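PDB 3R2T: superantigen-like protein SSL8 from Staphylococcus aureus, which is of unknown function but belongs to the staphylococcal superantigen-like family, whose secreted members probably interfere with host immune defences. Local coordinates for residues Tyr66-Gln80 / Tyr111-Glu125. Numbering follows the deposited sequence. Where two conformers were deposited one is given.
Sequences YYSGPSYELTNVSGQ and YKEKTHGLDVFAVPE
S78 OG has two hydrogen-bond partners, roughly at a right angle: H116 ND1 (3.0 Å), with S78 OG at the edge of the imidazole and in its plane, and a water (2.7 Å). The same water donates to N76 OD1 and accepts from G117 N, tying together the two corners where both chains bend. N76 and V77 both face L118, a G1 beta bulge. V77 N donates to L118 O (2.7 Å), while N76 N turns to the carboxylate of D119, meeting OD1 nearly along its C-O axis at 3.2 Å; the other oxygen, D119 OD2, forms a salt bridge with K177. Before the bulge, strands 72-75 and 118-122 run antiparallel at 170°, with paired backbone bonds at Y72-A122 and L74-V120; beyond it, G79 and T115 pair after a second register shift. With CG1 anti to the carbonyl carbon (chi1 -66°), V77 CG2 falls between the backbone N and C and presses within 3.4 Å of L118 CB, a tight fit, and also touches V120 CG2. L74 and V120 continue this apolar face and pack on F92. On the other face the F121 ring receives E73 CG at its edge and S71 CB obliquely at CZ, 3.6 Å away. From helix 57-68, Y66 OH donates to E125 OE2 (2.6 Å) on the syn side, ring and carboxylate planes 37° apart, while K226 salt-bridges E125 OE1. The OB-fold strand pair thus combines an apolar inner face with bent, polar corners, where side chains and water bind backbone N-H groups that the shifted register leaves outside regular pairing.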
loop_
_atom_site.group_PDB
_atom_site.type_symbol
_atom_site.label_atom_id
_atom_site.label_comp_id
_atom_site.label_asym_id
_atom_site.label_seq_id
_atom_site.Cartn_x
_atom_site.Cartn_y
_atom_site.Cartn_z
ATOM N N TYR A 66 8.879 -11.983 7.528
ATOM C CA TYR A 66 9.077 -11.439 6.167
ATOM C C TYR A 66 10.291 -11.993 5.434
ATOM O O TYR A 66 10.189 -12.429 4.281
ATOM C CB TYR A 66 9.179 -9.911 6.274
ATOM C CG TYR A 66 9.318 -9.107 4.989
ATOM C CD1 TYR A 66 8.189 -8.727 4.256
ATOM C CD2 TYR A 66 10.560 -8.661 4.558
ATOM C CE1 TYR A 66 8.297 -7.974 3.119
ATOM C CE2 TYR A 66 10.687 -7.883 3.416
ATOM C CZ TYR A 66 9.547 -7.542 2.703
ATOM O OH TYR A 66 9.661 -6.792 1.576
ATOM N N TYR A 67 11.443 -11.972 6.091
ATOM C CA TYR A 67 12.684 -12.416 5.437
ATOM C C TYR A 67 12.830 -13.941 5.331
ATOM O O TYR A 67 13.699 -14.416 4.599
ATOM C CB TYR A 67 13.928 -11.749 6.047
ATOM C CG TYR A 67 14.060 -10.307 5.652
ATOM C CD1 TYR A 67 14.493 -9.958 4.374
ATOM C CD2 TYR A 67 13.778 -9.276 6.544
ATOM C CE1 TYR A 67 14.616 -8.622 3.984
ATOM C CE2 TYR A 67 13.903 -7.936 6.160
ATOM C CZ TYR A 67 14.320 -7.613 4.883
ATOM O OH TYR A 67 14.449 -6.270 4.488
ATOM N N SER A 68 11.994 -14.695 6.051
ATOM C CA SER A 68 12.018 -16.152 5.947
ATOM C C SER A 68 10.854 -16.592 5.050
ATOM O O SER A 68 10.712 -17.771 4.749
ATOM C CB SER A 68 11.907 -16.831 7.314
ATOM O OG SER A 68 10.648 -16.581 7.906
ATOM N N GLY A 69 10.037 -15.633 4.611
ATOM C CA GLY A 69 8.889 -15.916 3.751
ATOM C C GLY A 69 9.175 -16.092 2.256
ATOM O O GLY A 69 10.326 -16.169 1.827
ATOM N N PRO A 70 8.106 -16.137 1.449
ATOM C CA PRO A 70 8.237 -16.342 0.010
ATOM C C PRO A 70 8.795 -15.157 -0.766
ATOM O O PRO A 70 8.630 -14.026 -0.353
ATOM C CB PRO A 70 6.788 -16.609 -0.444
ATOM C CG PRO A 70 5.910 -16.457 0.776
ATOM C CD PRO A 70 6.718 -15.832 1.842
ATOM N N SER A 71 9.501 -15.457 -1.856
ATOM C CA SER A 71 10.030 -14.457 -2.776
ATOM C C SER A 71 9.822 -15.064 -4.148
ATOM O O SER A 71 9.581 -16.262 -4.252
ATOM C CB SER A 71 11.512 -14.148 -2.536
ATOM O OG SER A 71 12.323 -15.286 -2.742
ATOM N N TYR A 72 9.927 -14.255 -5.197
ATOM C CA TYR A 72 9.706 -14.739 -6.554
ATOM C C TYR A 72 10.605 -14.025 -7.535
ATOM O O TYR A 72 10.809 -12.829 -7.414
ATOM C CB TYR A 72 8.257 -14.458 -6.966
ATOM C CG TYR A 72 7.195 -15.015 -6.025
ATOM C CD1 TYR A 72 6.520 -16.193 -6.311
ATOM C CD2 TYR A 72 6.861 -14.345 -4.852
ATOM C CE1 TYR A 72 5.530 -16.697 -5.433
ATOM C CE2 TYR A 72 5.884 -14.833 -3.986
ATOM C CZ TYR A 72 5.232 -15.998 -4.274
ATOM O OH TYR A 72 4.277 -16.454 -3.393
ATOM N N GLU A 73 11.120 -14.755 -8.515
ATOM C CA GLU A 73 11.969 -14.191 -9.551
ATOM C C GLU A 73 11.269 -14.316 -10.902
ATOM O O GLU A 73 11.083 -15.407 -11.415
ATOM C CB GLU A 73 13.314 -14.903 -9.602
ATOM C CG GLU A 73 14.146 -14.752 -8.339
ATOM C CD GLU A 73 15.411 -15.570 -8.384
ATOM O OE1 GLU A 73 15.902 -15.859 -9.499
ATOM O OE2 GLU A 73 15.914 -15.931 -7.298
ATOM N N LEU A 74 10.902 -13.176 -11.468
ATOM C CA LEU A 74 10.210 -13.116 -12.736
ATOM C C LEU A 74 11.202 -12.589 -13.763
ATOM O O LEU A 74 12.002 -11.704 -13.453
ATOM C CB LEU A 74 9.009 -12.210 -12.563
ATOM C CG LEU A 74 8.289 -12.720 -11.294
ATOM C CD1 LEU A 74 7.363 -11.710 -10.679
ATOM C CD2 LEU A 74 7.607 -14.060 -11.569
ATOM N N THR A 75 11.169 -13.130 -14.975
ATOM C CA THR A 75 12.141 -12.733 -15.982
ATOM C C THR A 75 11.536 -12.398 -17.337
ATOM O O THR A 75 10.513 -12.955 -17.718
ATOM C CB THR A 75 13.187 -13.857 -16.174
ATOM O OG1 THR A 75 13.720 -14.237 -14.892
ATOM C CG2 THR A 75 14.327 -13.401 -17.076
ATOM N N ASN A 76 12.207 -11.484 -18.049
ATOM C CA ASN A 76 11.815 -11.031 -19.378
ATOM C C ASN A 76 10.335 -10.693 -19.441
ATOM O O ASN A 76 9.606 -11.179 -20.310
ATOM C CB ASN A 76 12.184 -12.075 -20.445
ATOM C CG ASN A 76 12.042 -11.533 -21.884
ATOM O OD1 ASN A 76 12.088 -10.324 -22.117
ATOM N ND2 ASN A 76 11.870 -12.430 -22.836
ATOM N N VAL A 77 9.908 -9.857 -18.498
ATOM C CA VAL A 77 8.527 -9.408 -18.396
ATOM C C VAL A 77 8.332 -8.101 -19.144
ATOM O O VAL A 77 9.253 -7.280 -19.253
ATOM C CB VAL A 77 8.095 -9.160 -16.913
ATOM C CG1 VAL A 77 8.079 -10.444 -16.141
ATOM C CG2 VAL A 77 9.007 -8.153 -16.257
ATOM N N SER A 78 7.117 -7.921 -19.645
ATOM C CA SER A 78 6.731 -6.728 -20.383
ATOM C C SER A 78 5.676 -6.008 -19.562
ATOM O O SER A 78 4.759 -6.640 -19.025
ATOM C CB SER A 78 6.121 -7.093 -21.747
ATOM O OG SER A 78 6.997 -7.893 -22.532
ATOM N N GLY A 79 5.784 -4.693 -19.467
ATOM C CA GLY A 79 4.798 -3.944 -18.701
ATOM C C GLY A 79 4.755 -2.462 -18.972
ATOM O O GLY A 79 5.631 -1.894 -19.642
ATOM N N GLN A 80 3.708 -1.853 -18.427
ATOM C CA GLN A 80 3.456 -0.427 -18.534
ATOM C C GLN A 80 2.832 0.012 -17.221
ATOM O O GLN A 80 1.952 -0.674 -16.688
ATOM C CB GLN A 80 2.508 -0.135 -19.706
ATOM C CG GLN A 80 2.114 1.335 -19.864
ATOM C CD GLN A 80 1.246 1.595 -21.089
ATOM O OE1 GLN A 80 1.109 0.737 -21.958
ATOM N NE2 GLN A 80 0.668 2.788 -21.163
ATOM N N TYR A 111 8.157 3.698 -16.331
ATOM C CA TYR A 111 7.576 2.767 -17.298
ATOM C C TYR A 111 6.201 3.221 -17.777
ATOM O O TYR A 111 5.232 2.456 -17.761
ATOM C CB TYR A 111 7.517 1.370 -16.692
ATOM C CG TYR A 111 8.848 0.940 -16.115
ATOM C CD1 TYR A 111 9.965 0.798 -16.930
ATOM C CD2 TYR A 111 8.983 0.648 -14.763
ATOM C CE1 TYR A 111 11.186 0.404 -16.410
ATOM C CE2 TYR A 111 10.194 0.249 -14.238
ATOM C CZ TYR A 111 11.292 0.132 -15.066
ATOM O OH TYR A 111 12.494 -0.266 -14.548
ATOM N N LYS A 112 6.136 4.476 -18.210
ATOM C CA LYS A 112 4.878 5.077 -18.653
ATOM C C LYS A 112 4.442 4.451 -19.977
ATOM O O LYS A 112 3.249 4.292 -20.233
ATOM C CB LYS A 112 5.004 6.599 -18.750
ATOM C CG LYS A 112 5.280 7.286 -17.402
ATOM C CD LYS A 112 4.138 7.052 -16.385
ATOM C CE LYS A 112 4.393 7.721 -15.023
ATOM N NZ LYS A 112 4.490 9.196 -15.081
ATOM N N GLU A 113 5.418 4.110 -20.809
ATOM C CA GLU A 113 5.154 3.418 -22.055
ATOM C C GLU A 113 5.527 1.940 -21.851
ATOM O O GLU A 113 6.351 1.621 -21.000
ATOM C CB GLU A 113 5.955 4.018 -23.228
ATOM C CG GLU A 113 5.475 5.397 -23.751
ATOM C CD GLU A 113 5.669 6.540 -22.760
ATOM O OE1 GLU A 113 6.494 6.387 -21.825
ATOM O OE2 GLU A 113 5.006 7.595 -22.930
ATOM N N LYS A 114 4.900 1.061 -22.638
ATOM C CA LYS A 114 5.131 -0.396 -22.609
ATOM C C LYS A 114 6.637 -0.650 -22.730
ATOM O O LYS A 114 7.272 -0.212 -23.683
ATOM C CB LYS A 114 4.364 -1.063 -23.762
ATOM C CG LYS A 114 4.171 -2.590 -23.703
ATOM C CD LYS A 114 3.292 -3.032 -24.902
ATOM C CE LYS A 114 2.698 -4.445 -24.776
ATOM N NZ LYS A 114 3.689 -5.548 -24.729
ATOM N N THR A 115 7.187 -1.358 -21.750
ATOM C CA THR A 115 8.615 -1.645 -21.670
ATOM C C THR A 115 8.831 -3.144 -21.685
ATOM O O THR A 115 8.140 -3.870 -20.970
ATOM C CB THR A 115 9.188 -1.067 -20.339
ATOM O OG1 THR A 115 8.781 0.301 -20.202
ATOM C CG2 THR A 115 10.728 -1.163 -20.298
ATOM N N HIS A 116 9.785 -3.602 -22.497
ATOM C CA HIS A 116 10.105 -5.038 -22.610
ATOM C C HIS A 116 11.432 -5.371 -21.948
ATOM O O HIS A 116 12.225 -4.492 -21.652
ATOM C CB HIS A 116 10.220 -5.482 -24.074
ATOM C CG HIS A 116 8.978 -5.293 -24.880
ATOM N ND1 HIS A 116 7.858 -6.080 -24.715
ATOM C CD2 HIS A 116 8.699 -4.449 -25.898
ATOM C CE1 HIS A 116 6.928 -5.701 -25.571
ATOM N NE2 HIS A 116 7.415 -4.717 -26.307
ATOM N N GLY A 117 11.661 -6.659 -21.729
ATOM C CA GLY A 117 12.905 -7.142 -21.164
ATOM C C GLY A 117 13.168 -6.829 -19.713
ATOM O O GLY A 117 14.290 -6.551 -19.345
ATOM N N LEU A 118 12.154 -6.899 -18.872
ATOM C CA LEU A 118 12.372 -6.600 -17.466
ATOM C C LEU A 118 12.457 -7.842 -16.584
ATOM O O LEU A 118 11.903 -8.876 -16.915
ATOM C CB LEU A 118 11.244 -5.734 -16.942
ATOM C CG LEU A 118 11.010 -4.355 -17.526
ATOM C CD1 LEU A 118 9.672 -3.808 -17.002
ATOM C CD2 LEU A 118 12.171 -3.440 -17.186
ATOM N N ASP A 119 13.196 -7.728 -15.477
ATOM C CA ASP A 119 13.275 -8.788 -14.450
ATOM C C ASP A 119 12.651 -8.162 -13.219
ATOM O O ASP A 119 12.705 -6.944 -13.027
ATOM C CB ASP A 119 14.703 -9.259 -14.144
ATOM C CG ASP A 119 15.292 -10.150 -15.245
ATOM O OD1 ASP A 119 14.573 -10.485 -16.214
ATOM O OD2 ASP A 119 16.475 -10.538 -15.128
ATOM N N VAL A 120 12.038 -8.985 -12.388
ATOM C CA VAL A 120 11.381 -8.478 -11.218
ATOM C C VAL A 120 11.571 -9.423 -10.073
ATOM O O VAL A 120 11.303 -10.626 -10.207
ATOM C CB VAL A 120 9.860 -8.329 -11.462
ATOM C CG1 VAL A 120 9.137 -7.904 -10.188
ATOM C CG2 VAL A 120 9.575 -7.350 -12.620
ATOM N N PHE A 121 12.076 -8.887 -8.956
ATOM C CA PHE A 121 12.224 -9.661 -7.755
ATOM C C PHE A 121 11.070 -9.168 -6.912
ATOM O O PHE A 121 10.974 -7.991 -6.646
ATOM C CB PHE A 121 13.568 -9.420 -7.074
ATOM C CG PHE A 121 13.761 -10.265 -5.846
ATOM C CD1 PHE A 121 14.133 -11.601 -5.963
ATOM C CD2 PHE A 121 13.551 -9.739 -4.581
ATOM C CE1 PHE A 121 14.293 -12.399 -4.826
ATOM C CE2 PHE A 121 13.704 -10.525 -3.451
ATOM C CZ PHE A 121 14.067 -11.858 -3.571
ATOM N N ALA A 122 10.186 -10.068 -6.517
ATOM C CA ALA A 122 8.987 -9.708 -5.767
ATOM C C ALA A 122 8.874 -10.424 -4.439
ATOM O O ALA A 122 9.228 -11.597 -4.324
ATOM C CB ALA A 122 7.738 -10.010 -6.623
ATOM N N VAL A 123 8.395 -9.684 -3.443
ATOM C CA VAL A 123 8.175 -10.182 -2.081
ATOM C C VAL A 123 6.795 -9.649 -1.668
ATOM O O VAL A 123 6.505 -8.467 -1.822
ATOM C CB VAL A 123 9.264 -9.669 -1.109
ATOM C CG1 VAL A 123 9.019 -10.185 0.305
ATOM C CG2 VAL A 123 10.627 -10.091 -1.592
ATOM N N PRO A 124 5.939 -10.505 -1.138
ATOM C CA PRO A 124 4.640 -9.934 -0.813
ATOM C C PRO A 124 4.620 -9.033 0.419
ATOM O O PRO A 124 5.162 -9.410 1.444
ATOM C CB PRO A 124 3.760 -11.177 -0.545
ATOM C CG PRO A 124 4.665 -12.381 -0.695
ATOM C CD PRO A 124 6.071 -11.892 -0.676
ATOM N N GLU A 125 4.064 -7.827 0.275
ATOM C CA GLU A 125 3.808 -6.947 1.413
ATOM C C GLU A 125 2.389 -7.395 1.817
ATOM O O GLU A 125 2.044 -7.409 2.990
ATOM C CB GLU A 125 3.851 -5.482 1.036
ATOM C CG GLU A 125 5.192 -5.025 0.477
ATOM C CD GLU A 125 6.341 -5.271 1.439
ATOM O OE1 GLU A 125 6.148 -5.257 2.685
ATOM O OE2 GLU A 125 7.448 -5.494 0.942
HETATM O O HOH W 1 9.477 -8.760 -22.134
#